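Local atomic coordinates of uroporphyrinogen-III C-methyltransferase (Pseudomonas denitrificans, PDB entry 1S4D), a protein that catalyses the two successive S-adenosyl-L-methionine-dependent methylations, at C-2 and C-7, that turn uroporphyrinogen III into precorrin-2 on the way to cobalamin and siroheme. Residues Trp18-Gly23 against Leu96-Gly101; Ala41-His46 against Ala91-Leu96; Asp80-Leu85 against Gly110-Thr115. All coordinates share one frame; numbering follows the deposited sequence.

Contact 1. Residues Trp18-Gly23 against Leu96-Gly101; sequences WLVGAG and LRLKGG. With SAH (S-adenosyl-L-homocysteine), chain Q.
Val20 faces two leucines of the neighbouring strand, Leu96 and Leu98, on one side of a parallel sheet. Its CG1 lies anti to the backbone N (chi1 179°) and stands 4.3 Å from CD2 of Leu98, while the Val20 and Leu96 chains cross at a slant. The same CD2 of Leu98 reaches on to CB of Ala22 at 3.5 Å. On the opposite face, Arg97 and Lys99 send their polar ends away from Leu19 and Gly21, Arg97 to Asp47 and Lys99 to the carbonyl of Gly107.

Between the two faces runs a parallel ladder of hydrogen bonds, in which Val20 N binds Arg97 O at 2.9 Å. Further along, Gly23 and Gly101 form a single antiparallel hydrogen-bonded pair: Gly101 N donates to Gly23 O (2.8 Å) from above the carbonyl plane, and Gly23 N donates to Gly101 O in plane, on a lone pair. Gly100 O receives a weak hydrogen bond from N of S-adenosyl-L-homocysteine (3.1 Å), which places Gly100 at the binding site. CA of Gly101 lies 3.6 Å from the ligand's carboxylate carbon C. Helix 32-40 covers the Val20 and Leu96 face, helix 109-118 packs on Leu19, and strand 123-126 flanks strand 16-21.

Contact 2. Residues Ala41-His46 against Ala91-Leu96; sequences ADVIVH and AGNRVL
Ala41 and Ile44 shape the hollow that Leu96 fills where strands 43-46 and 94-99 run side by side in the parallel sheet of an alpha/beta domain. The CB of Ala41 sits against CB of Leu96 at 3.7 Å, and the leucine's CD1 rests on CG1 of Ile44 at 3.8 Å, the two longer chains lying alongside each other and pointing the same way. Helix 32-40 closes over this face through Ala37 and Leu38.

On the other face the bumps are smaller. Val43 places CG1 between its backbone N and carbonyl carbon (chi1 58°), where the methyl reaches CG2 of Val95 (4.2 Å) and CB of Asn93; Leu88 of helix 78-90 packs on both valines.

Ahead of Val43, Asp42 crosses the extended Arg94 chain, their carboxylate and guanidinium planes 54° apart. Its OD2 lies against CG of Arg94 (3.3 Å), with a long ion pair to NE beyond (3.9 Å). The firmer link is to the backbone: Arg94 N donates almost straight (173°) to Asp42 OD2 at 2.9 Å, using the oxygen's anti lone pair. An alanine in place of Asp42 would probably leave the Arg94 amide without its carboxylate acceptor and open a gap beside the arginine's methylenes. Farther along, Val45 N donates to Leu96 O at 2.8 Å.

Contact 3. Residues Asp80-Leu85 against Gly110-Thr115; sequences DISLRL and GEEALT
Ser82 and Thr115 meet between two helices, 78-90 and 109-118, that lie on the same side of the parallel sheet and are joined through strand 94-99, an alpha-beta-alpha succession in this alpha/beta domain. The two short helical segments cross at -43°, with their axes 9.2 Å apart at closest approach.

The apolar contacts are few. CB of Ser82 touches CG2 of Thr115 at 3.5 Å. That methyl is anti to the threonine's backbone N, which turns it toward the serine helix, and CD2 of Leu83 lies farther off, at 4.4 Å from the same CG2.

Mixed contacts gather round Glu112. Its CG packs against OG of Ser82 (3.5 Å), and beyond CG the chain is extended, which carries the carboxylate past the serine toward the sheet. There OE2 lies 3.5 Å from CG2 of Ile81, the two chains crossing at a slant, while CD1 of Leu85 borders the same oxygen.

Charge is dealt with by residues beyond the two segments. Arg97 and Lys99 of strand 94-99 form salt bridges with the carboxylate, and Gln78 donates to OE2 as well as to the serine hydroxyl, so this buried acid is anchored to both the sheet and the start of the facing helix. Paired with two cations, it would be expected to remain ionised.

No direct hydrogen bond joins the segments, but a water bridges them, hydrogen-bonded to OG of Ser82 (2.7 Å) and OG1 of Thr115 (3.0 Å).

Followed from the N terminus, the chain lays down strand 16-21, passes through helix 32-40 to strand 43-46 and later enters helix 78-90. Strand 94-99 then inserts between the first two strands, closing contact 2 with 43-46 and, further along, the longer loop of contact 1 with 16-21; the loop of contact 2 lies wholly within that of contact 1, and Leu96 belongs to both. Contact 3 closes last, when helix 109-118 returns to helix 78-90, and its loop crosses the other two. Leu85 packs on Val45 and Val95 of contact 2, while the acid of contact 3 reaches back to the central strand of contact 1, tying the helix layer to the sheet.

Contact 1. Residues Trp18-Gly23 against Leu96-Gly101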
loop_
_atom_site.group_PDB
_atom_site.type_symbol
_atom_site.label_atom_id
_atom_site.label_comp_id
_atom_site.label_asym_id
_atom_site.label_seq_id
_atom_site.Cartn_x
_atom_site.Cartn_y
_atom_site.Cartn_z
ATOM N N TRP B 18 10.377 -4.471 15.804
ATOM C CA TRP B 18 9.686 -4.517 14.530
ATOM C C TRP B 18 8.709 -3.329 14.415
ATOM O O TRP B 18 7.881 -3.086 15.318
ATOM C CB TRP B 18 8.950 -5.837 14.377
ATOM C CG TRP B 18 9.836 -7.032 14.256
ATOM C CD1 TRP B 18 11.159 -7.127 14.613
ATOM C CD2 TRP B 18 9.485 -8.305 13.712
ATOM N NE1 TRP B 18 11.644 -8.383 14.333
ATOM C CE2 TRP B 18 10.639 -9.130 13.782
ATOM C CE3 TRP B 18 8.311 -8.838 13.156
ATOM C CZ2 TRP B 18 10.654 -10.446 13.330
ATOM C CZ3 TRP B 18 8.323 -10.157 12.721
ATOM C CH2 TRP B 18 9.493 -10.944 12.816
ATOM N N LEU B 19 8.834 -2.576 13.323
ATOM C CA LEU B 19 7.825 -1.601 12.922
ATOM C C LEU B 19 6.849 -2.346 12.003
ATOM O O LEU B 19 7.214 -2.756 10.906
ATOM C CB LEU B 19 8.481 -0.427 12.205
ATOM C CG LEU B 19 9.351 0.525 13.057
ATOM C CD1 LEU B 19 10.487 -0.185 13.677
ATOM C CD2 LEU B 19 9.935 1.626 12.229
ATOM N N VAL B 20 5.623 -2.544 12.482
ATOM C CA VAL B 20 4.636 -3.419 11.863
ATOM C C VAL B 20 3.365 -2.632 11.533
ATOM O O VAL B 20 2.804 -1.910 12.409
ATOM C CB VAL B 20 4.239 -4.562 12.828
ATOM C CG1 VAL B 20 3.201 -5.455 12.211
ATOM C CG2 VAL B 20 5.451 -5.380 13.244
ATOM N N GLY B 21 2.919 -2.763 10.277
ATOM C CA GLY B 21 1.671 -2.165 9.851
ATOM C C GLY B 21 0.530 -3.017 10.375
ATOM O O GLY B 21 0.565 -4.237 10.233
ATOM N N ALA B 22 -0.468 -2.392 10.991
ATOM C CA ALA B 22 -1.695 -3.091 11.392
ATOM C C ALA B 22 -2.724 -3.091 10.273
ATOM O O ALA B 22 -3.775 -3.699 10.389
ATOM C CB ALA B 22 -2.295 -2.438 12.650
ATOM N N GLY B 23 -2.440 -2.383 9.184
ATOM C CA GLY B 23 -3.464 -2.116 8.183
ATOM C C GLY B 23 -4.463 -1.096 8.724
ATOM O O GLY B 23 -4.283 -0.561 9.834
ATOM N N LEU B 96 7.396 -4.747 19.598
ATOM C CA LEU B 96 6.526 -4.561 18.443
ATOM C C LEU B 96 5.983 -3.146 18.468
ATOM O O LEU B 96 5.272 -2.769 19.430
ATOM C CB LEU B 96 5.332 -5.520 18.557
ATOM C CG LEU B 96 4.741 -6.223 17.336
ATOM C CD1 LEU B 96 3.469 -6.792 17.766
ATOM C CD2 LEU B 96 4.478 -5.299 16.214
ATOM N N ARG B 97 6.320 -2.349 17.452
ATOM C CA ARG B 97 5.703 -1.013 17.314
ATOM C C ARG B 97 4.644 -1.224 16.262
ATOM O O ARG B 97 4.991 -1.490 15.114
ATOM C CB ARG B 97 6.722 0.067 16.913
ATOM C CG ARG B 97 6.140 1.373 16.347
ATOM C CD ARG B 97 5.961 2.541 17.348
ATOM N NE ARG B 97 4.540 2.741 17.609
ATOM C CZ ARG B 97 3.822 3.828 17.322
ATOM N NH1 ARG B 97 4.364 4.923 16.790
ATOM N NH2 ARG B 97 2.531 3.821 17.601
ATOM N N LEU B 98 3.371 -1.184 16.679
ATOM C CA LEU B 98 2.239 -1.508 15.808
ATOM C C LEU B 98 1.703 -0.225 15.204
ATOM O O LEU B 98 1.117 0.590 15.900
ATOM C CB LEU B 98 1.107 -2.140 16.610
ATOM C CG LEU B 98 0.281 -3.380 16.200
ATOM C CD1 LEU B 98 -1.149 -3.344 16.744
ATOM C CD2 LEU B 98 0.255 -3.635 14.726
ATOM N N LYS B 99 1.878 -0.013 13.917
ATOM C CA LYS B 99 1.405 1.245 13.392
ATOM C C LYS B 99 0.200 1.023 12.509
ATOM O O LYS B 99 0.076 -0.041 11.854
ATOM C CB LYS B 99 2.545 1.927 12.655
ATOM C CG LYS B 99 3.854 1.856 13.468
ATOM C CD LYS B 99 5.036 2.237 12.638
ATOM C CE LYS B 99 4.830 3.613 12.037
ATOM N NZ LYS B 99 4.837 4.609 13.120
ATOM N N GLY B 100 -0.706 2.004 12.512
ATOM C CA GLY B 100 -1.832 2.008 11.596
ATOM C C GLY B 100 -1.375 1.935 10.145
ATOM O O GLY B 100 -0.434 2.603 9.757
ATOM N N GLY B 101 -2.031 1.091 9.355
ATOM C CA GLY B 101 -1.760 1.003 7.937
ATOM C C GLY B 101 -0.413 0.402 7.584
ATOM O O GLY B 101 -0.121 -0.745 7.944
HETATM N N SAH Q . 0.513 4.815 7.748
HETATM C CA SAH Q . -0.924 5.004 7.646
HETATM C CB SAH Q . -1.253 6.487 7.659
HETATM C CG SAH Q . -1.323 7.091 9.049
HETATM S SD SAH Q . -1.359 8.901 9.120
HETATM C C SAH Q . -1.493 4.281 6.419
HETATM O O SAH Q . -0.774 3.660 5.638
HETATM O OXT SAH Q . -2.691 4.258 6.151
HETATM C "C5'" SAH Q . -3.138 8.869 9.522
HETATM C "C4'" SAH Q . -4.129 9.068 8.369
HETATM O "O4'" SAH Q . -4.354 7.869 7.656
HETATM C "C3'" SAH Q . -5.544 9.484 8.758
HETATM O "O3'" SAH Q . -5.699 10.826 9.131
HETATM C "C2'" SAH Q . -6.367 9.101 7.539
HETATM O "O2'" SAH Q . -6.264 10.013 6.465
HETATM C "C1'" SAH Q . -5.668 7.816 7.131
HETATM N N9 SAH Q . -6.333 6.592 7.631
HETATM C C8 SAH Q . -5.754 5.691 8.464
HETATM N N7 SAH Q . -6.618 4.703 8.704
HETATM C C5 SAH Q . -7.758 4.942 8.048
HETATM C C6 SAH Q . -8.956 4.231 7.955
HETATM N N6 SAH Q . -9.115 3.083 8.587
HETATM N N1 SAH Q . -9.982 4.736 7.182
HETATM C C2 SAH Q . -9.800 5.923 6.504
HETATM N N3 SAH Q . -8.608 6.623 6.598
HETATM C C4 SAH Q . -7.596 6.140 7.357
#

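Contact 2. Residues Ala41-His46 against Ala91-Leu96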
loop_
_atom_site.group_PDB
_atom_site.type_symbol
_atom_site.label_atom_id
_atom_site.label_comp_id
_atom_site.label_asym_id
_atom_site.label_seq_id
_atom_site.Cartn_x
_atom_site.Cartn_y
_atom_site.Cartn_z
ATOM N N ALA B 41 5.459 -10.852 20.733
ATOM C CA ALA B 41 5.880 -9.620 21.399
ATOM C C ALA B 41 5.823 -9.632 22.935
ATOM O O ALA B 41 4.894 -10.161 23.540
ATOM C CB ALA B 41 5.110 -8.459 20.863
ATOM N N ASP B 42 6.828 -9.032 23.556
ATOM C CA ASP B 42 6.778 -8.771 24.987
ATOM C C ASP B 42 6.018 -7.491 25.242
ATOM O O ASP B 42 5.344 -7.364 26.247
ATOM C CB ASP B 42 8.180 -8.681 25.583
ATOM C CG ASP B 42 8.892 -10.014 25.594
ATOM O OD1 ASP B 42 8.291 -10.994 26.075
ATOM O OD2 ASP B 42 10.045 -10.177 25.149
ATOM N N VAL B 43 6.115 -6.549 24.321
ATOM C CA VAL B 43 5.443 -5.276 24.478
ATOM C C VAL B 43 4.997 -4.749 23.112
ATOM O O VAL B 43 5.716 -4.846 22.129
ATOM C CB VAL B 43 6.299 -4.269 25.343
ATOM C CG1 VAL B 43 7.678 -4.022 24.745
ATOM C CG2 VAL B 43 5.554 -2.972 25.603
ATOM N N ILE B 44 3.772 -4.253 23.055
ATOM C CA ILE B 44 3.175 -3.782 21.813
ATOM C C ILE B 44 2.856 -2.316 22.015
ATOM O O ILE B 44 1.920 -1.960 22.766
ATOM C CB ILE B 44 1.892 -4.585 21.487
ATOM C CG1 ILE B 44 2.240 -6.050 21.247
ATOM C CG2 ILE B 44 1.177 -4.021 20.259
ATOM C CD1 ILE B 44 1.062 -6.938 21.163
ATOM N N VAL B 45 3.669 -1.466 21.392
ATOM C CA VAL B 45 3.463 -0.032 21.448
ATOM C C VAL B 45 2.651 0.308 20.216
ATOM O O VAL B 45 3.114 0.147 19.077
ATOM C CB VAL B 45 4.804 0.702 21.480
ATOM C CG1 VAL B 45 4.618 2.217 21.551
ATOM C CG2 VAL B 45 5.611 0.221 22.660
ATOM N N HIS B 46 1.420 0.742 20.443
ATOM C CA HIS B 46 0.470 0.906 19.354
ATOM C C HIS B 46 -0.169 2.302 19.256
ATOM O O HIS B 46 -0.151 3.072 20.202
ATOM C CB HIS B 46 -0.603 -0.168 19.460
ATOM C CG HIS B 46 -1.511 0.028 20.625
ATOM N ND1 HIS B 46 -1.392 -0.700 21.789
ATOM C CD2 HIS B 46 -2.546 0.882 20.816
ATOM C CE1 HIS B 46 -2.317 -0.300 22.647
ATOM N NE2 HIS B 46 -3.023 0.663 22.085
ATOM N N ALA B 91 16.497 -3.072 27.153
ATOM C CA ALA B 91 16.203 -3.877 28.338
ATOM C C ALA B 91 15.932 -5.369 28.022
ATOM O O ALA B 91 15.704 -6.175 28.933
ATOM C CB ALA B 91 15.050 -3.258 29.113
ATOM N N GLY B 92 15.945 -5.719 26.734
ATOM C CA GLY B 92 15.865 -7.101 26.317
ATOM C C GLY B 92 14.490 -7.603 25.945
ATOM O O GLY B 92 14.317 -8.804 25.778
ATOM N N ASN B 93 13.514 -6.702 25.816
ATOM C CA ASN B 93 12.183 -7.074 25.335
ATOM C C ASN B 93 12.182 -7.359 23.823
ATOM O O ASN B 93 12.984 -6.800 23.072
ATOM C CB ASN B 93 11.144 -5.978 25.643
ATOM C CG ASN B 93 10.866 -5.822 27.126
ATOM O OD1 ASN B 93 10.116 -6.598 27.709
ATOM N ND2 ASN B 93 11.467 -4.800 27.746
ATOM N N ARG B 94 11.284 -8.241 23.390
ATOM C CA ARG B 94 10.930 -8.344 21.986
ATOM C C ARG B 94 9.883 -7.244 21.778
ATOM O O ARG B 94 8.798 -7.294 22.368
ATOM C CB ARG B 94 10.333 -9.724 21.671
ATOM C CG ARG B 94 11.170 -10.959 22.095
ATOM C CD ARG B 94 10.321 -12.207 22.218
ATOM N NE ARG B 94 10.948 -13.270 22.997
ATOM C CZ ARG B 94 11.774 -14.197 22.480
ATOM N NH1 ARG B 94 12.071 -14.189 21.180
ATOM N NH2 ARG B 94 12.308 -15.129 23.263
ATOM N N VAL B 95 10.227 -6.239 20.974
ATOM C CA VAL B 95 9.428 -5.020 20.864
ATOM C C VAL B 95 8.715 -4.914 19.520
ATOM O O VAL B 95 9.354 -4.975 18.449
ATOM C CB VAL B 95 10.298 -3.740 21.073
ATOM C CG1 VAL B 95 9.431 -2.514 21.172
ATOM C CG2 VAL B 95 11.150 -3.862 22.303
ATOM N N LEU B 96 7.396 -4.747 19.598
ATOM C CA LEU B 96 6.526 -4.561 18.443
ATOM C C LEU B 96 5.983 -3.146 18.468
ATOM O O LEU B 96 5.272 -2.769 19.430
ATOM C CB LEU B 96 5.332 -5.520 18.557
ATOM C CG LEU B 96 4.741 -6.223 17.336
ATOM C CD1 LEU B 96 3.469 -6.792 17.766
ATOM C CD2 LEU B 96 4.478 -5.299 16.214
#

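Contact 3. Residues Asp80-Leu85 against Gly110-Thr115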
loop_
_atom_site.group_PDB
_atom_site.type_symbol
_atom_site.label_atom_id
_atom_site.label_comp_id
_atom_site.label_asym_id
_atom_site.label_seq_id
_atom_site.Cartn_x
_atom_site.Cartn_y
_atom_site.Cartn_z
ATOM N N ASP B 80 9.943 11.063 21.464
ATOM C CA ASP B 80 9.652 10.455 22.748
ATOM C C ASP B 80 9.247 9.015 22.538
ATOM O O ASP B 80 9.697 8.141 23.257
ATOM C CB ASP B 80 8.544 11.217 23.490
ATOM C CG ASP B 80 9.052 12.470 24.187
ATOM O OD1 ASP B 80 8.211 13.324 24.575
ATOM O OD2 ASP B 80 10.267 12.688 24.381
ATOM N N ILE B 81 8.396 8.775 21.548
ATOM C CA ILE B 81 7.965 7.424 21.226
ATOM C C ILE B 81 9.141 6.571 20.751
ATOM O O ILE B 81 9.230 5.384 21.072
ATOM C CB ILE B 81 6.853 7.456 20.166
ATOM C CG1 ILE B 81 5.600 8.116 20.748
ATOM C CG2 ILE B 81 6.549 6.034 19.623
ATOM C CD1 ILE B 81 4.582 8.494 19.698
ATOM N N SER B 82 10.039 7.184 19.995
ATOM C CA SER B 82 11.180 6.474 19.450
ATOM C C SER B 82 12.168 6.107 20.547
ATOM O O SER B 82 12.701 4.995 20.552
ATOM C CB SER B 82 11.873 7.297 18.369
ATOM O OG SER B 82 11.031 7.474 17.251
ATOM N N LEU B 83 12.408 7.031 21.470
ATOM C CA LEU B 83 13.324 6.769 22.559
ATOM C C LEU B 83 12.806 5.618 23.436
ATOM O O LEU B 83 13.614 4.801 23.916
ATOM C CB LEU B 83 13.623 8.051 23.364
ATOM C CG LEU B 83 14.595 9.056 22.687
ATOM C CD1 LEU B 83 14.870 10.314 23.501
ATOM C CD2 LEU B 83 15.906 8.420 22.269
ATOM N N ARG B 84 11.478 5.531 23.594
ATOM C CA ARG B 84 10.843 4.533 24.454
ATOM C C ARG B 84 11.042 3.149 23.840
ATOM O O ARG B 84 11.329 2.183 24.567
ATOM C CB ARG B 84 9.354 4.870 24.742
ATOM C CG ARG B 84 8.397 3.680 24.986
ATOM C CD ARG B 84 7.795 3.508 26.411
ATOM N NE ARG B 84 8.754 2.980 27.376
ATOM C CZ ARG B 84 8.516 2.044 28.318
ATOM N NH1 ARG B 84 9.500 1.684 29.126
ATOM N NH2 ARG B 84 7.345 1.447 28.473
ATOM N N LEU B 85 10.924 3.067 22.507
ATOM C CA LEU B 85 11.247 1.848 21.766
ATOM C C LEU B 85 12.682 1.402 22.034
ATOM O O LEU B 85 12.941 0.230 22.291
ATOM C CB LEU B 85 11.025 2.035 20.263
ATOM C CG LEU B 85 9.576 2.278 19.796
ATOM C CD1 LEU B 85 9.491 2.326 18.258
ATOM C CD2 LEU B 85 8.568 1.288 20.418
ATOM N N GLY B 110 10.043 5.804 9.035
ATOM C CA GLY B 110 11.412 6.209 8.755
ATOM C C GLY B 110 12.101 6.875 9.934
ATOM O O GLY B 110 13.205 6.467 10.299
ATOM N N GLU B 111 11.453 7.869 10.542
ATOM C CA GLU B 111 12.004 8.542 11.719
ATOM C C GLU B 111 12.299 7.537 12.822
ATOM O O GLU B 111 13.402 7.537 13.387
ATOM C CB GLU B 111 11.057 9.612 12.259
ATOM C CG GLU B 111 10.953 10.815 11.357
ATOM C CD GLU B 111 9.940 11.837 11.841
ATOM O OE1 GLU B 111 8.833 11.912 11.248
ATOM O OE2 GLU B 111 10.267 12.569 12.816
ATOM N N GLU B 112 11.313 6.684 13.126
ATOM C CA GLU B 112 11.486 5.697 14.185
ATOM C C GLU B 112 12.708 4.820 13.898
ATOM O O GLU B 112 13.612 4.752 14.740
ATOM C CB GLU B 112 10.228 4.870 14.381
ATOM C CG GLU B 112 9.093 5.713 14.911
ATOM C CD GLU B 112 7.811 4.959 15.184
ATOM O OE1 GLU B 112 7.371 4.124 14.348
ATOM O OE2 GLU B 112 7.231 5.256 16.237
ATOM N N ALA B 113 12.754 4.201 12.711
ATOM C CA ALA B 113 13.859 3.338 12.330
ATOM C C ALA B 113 15.179 4.092 12.450
ATOM O O ALA B 113 16.166 3.560 12.953
ATOM C CB ALA B 113 13.660 2.805 10.898
ATOM N N LEU B 114 15.177 5.346 12.010
ATOM C CA LEU B 114 16.378 6.175 12.058
ATOM C C LEU B 114 16.851 6.333 13.493
ATOM O O LEU B 114 18.046 6.224 13.777
ATOM C CB LEU B 114 16.098 7.534 11.446
ATOM C CG LEU B 114 16.907 8.086 10.272
ATOM C CD1 LEU B 114 17.441 7.032 9.295
ATOM C CD2 LEU B 114 16.052 9.155 9.551
ATOM N N THR B 115 15.911 6.558 14.404
ATOM C CA THR B 115 16.229 6.620 15.817
ATOM C C THR B 115 16.765 5.276 16.297
ATOM O O THR B 115 17.783 5.228 16.996
ATOM C CB THR B 115 14.996 7.053 16.629
ATOM O OG1 THR B 115 14.565 8.343 16.178
ATOM C CG2 THR B 115 15.364 7.299 18.079
HETATM O O HOH W 1 11.963 9.795 16.299
#